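Probable hydrolase (PDB 3OM8) is probably a hydrolase of the alpha/beta-hydrolase family and may act as a 3-oxoadipate enol-lactonase. Local coordinates at residues B[242-245]-B[250-253]. Residues are numbered along the deposited sequence; the frame is centred on the assembly and turned at random.
Sequences LPAV and VEFP
Phe252 packs its ring on Pro243, whose CD stands 4.1 Å above one face, displaced from the ring centre toward its periphery; nearer still, Pro243 CG comes 3.6 Å from Phe252 CZ. With chi1 at -58°, Phe252 CG lies anti to its own carbonyl carbon, which aims the ring at the loop. Ala244 meets the ring at its edge, CB lying 3.8 Å from Phe252 CE2, and Leu242 CB approaches obliquely. Pro243 centres an inverse gamma turn closed by a weak 2.7 Å bond from Ala244 N to Leu242 O, and its own carbonyl O sits 3.4 Å from Phe252 CE2. A second subunit also packs here: its Ala255 on Pro243, its Leu242 on Leu242 and its Gln254 on Phe252.

Farther out, Glu251, extended beyond CG, reaches across to the loop, and its OE1 accepts the backbone N-H of Val245 at 2.9 Å. The bond is nearly straight (166°) and uses the syn side of the carboxylate, 16° from its plane. Val245 directly precedes His246, the probable histidine of a Ser-His-Asp triad. The carboxylate thus joins helix 248-251 to the loop after strand 238-242 and would help hold the backbone just before that histidine, while the ring packs against the turn.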
loop_
_atom_site.group_PDB
_atom_site.type_symbol
_atom_site.label_atom_id
_atom_site.label_comp_id
_atom_site.label_asym_id
_atom_site.label_seq_id
_atom_site.Cartn_x
_atom_site.Cartn_y
_atom_site.Cartn_z
ATOM N N LEU B 242 -0.483 -0.402 -6.744
ATOM C CA LEU B 242 -1.283 -1.077 -7.759
ATOM C C LEU B 242 -0.640 -2.400 -8.144
ATOM O O LEU B 242 0.567 -2.567 -7.998
ATOM C CB LEU B 242 -1.453 -0.179 -8.980
ATOM C CG LEU B 242 -2.028 1.197 -8.653
ATOM C CD1 LEU B 242 -2.025 2.109 -9.862
ATOM C CD2 LEU B 242 -3.445 1.061 -8.067
ATOM N N PRO B 243 -1.447 -3.361 -8.620
ATOM C CA PRO B 243 -0.861 -4.640 -9.034
ATOM C C PRO B 243 -0.198 -4.501 -10.407
ATOM O O PRO B 243 -0.458 -5.302 -11.307
ATOM C CB PRO B 243 -2.080 -5.560 -9.118
ATOM C CG PRO B 243 -3.189 -4.647 -9.525
ATOM C CD PRO B 243 -2.903 -3.321 -8.849
ATOM N N ALA B 244 0.639 -3.477 -10.553
ATOM C CA ALA B 244 1.300 -3.176 -11.821
ATOM C C ALA B 244 2.777 -3.531 -11.803
ATOM O O ALA B 244 3.356 -3.815 -10.749
ATOM C CB ALA B 244 1.143 -1.703 -12.164
ATOM N N VAL B 245 3.373 -3.494 -12.992
ATOM C CA VAL B 245 4.819 -3.614 -13.163
ATOM C C VAL B 245 5.485 -2.237 -13.071
ATOM O O VAL B 245 5.807 -1.798 -11.976
ATOM C CB VAL B 245 5.177 -4.328 -14.468
ATOM C CG1 VAL B 245 6.681 -4.554 -14.550
ATOM C CG2 VAL B 245 4.429 -5.659 -14.552
ATOM N N VAL B 250 -0.323 3.113 -17.523
ATOM C CA VAL B 250 -0.679 2.369 -18.727
ATOM C C VAL B 250 -1.543 1.146 -18.381
ATOM O O VAL B 250 -2.549 0.860 -19.039
ATOM C CB VAL B 250 0.599 1.934 -19.498
ATOM C CG1 VAL B 250 0.257 1.023 -20.684
ATOM C CG2 VAL B 250 1.379 3.164 -19.946
ATOM N N GLU B 251 -1.149 0.431 -17.337
ATOM C CA GLU B 251 -1.829 -0.798 -16.970
ATOM C C GLU B 251 -3.183 -0.553 -16.285
ATOM O O GLU B 251 -4.137 -1.284 -16.517
ATOM C CB GLU B 251 -0.946 -1.614 -16.038
ATOM C CG GLU B 251 0.074 -2.491 -16.724
ATOM C CD GLU B 251 0.878 -3.266 -15.715
ATOM O OE1 GLU B 251 1.998 -2.810 -15.418
ATOM O OE2 GLU B 251 0.378 -4.301 -15.198
ATOM N N PHE B 252 -3.254 0.468 -15.439
ATOM C CA PHE B 252 -4.467 0.742 -14.671
ATOM C C PHE B 252 -4.755 2.226 -14.673
ATOM O O PHE B 252 -4.556 2.894 -13.667
ATOM C CB PHE B 252 -4.279 0.244 -13.248
ATOM C CG PHE B 252 -3.972 -1.221 -13.177
ATOM C CD1 PHE B 252 -4.983 -2.158 -13.330
ATOM C CD2 PHE B 252 -2.672 -1.663 -12.993
ATOM C CE1 PHE B 252 -4.702 -3.507 -13.287
ATOM C CE2 PHE B 252 -2.392 -3.013 -12.940
ATOM C CZ PHE B 252 -3.404 -3.933 -13.094
ATOM N N PRO B 253 -5.201 2.751 -15.821
ATOM C CA PRO B 253 -5.412 4.196 -15.957
ATOM C C PRO B 253 -6.499 4.733 -15.006
ATOM O O PRO B 253 -6.328 5.838 -14.480
ATOM C CB PRO B 253 -5.820 4.357 -17.426
ATOM C CG PRO B 253 -6.344 2.986 -17.840
ATOM C CD PRO B 253 -5.520 2.014 -17.059
#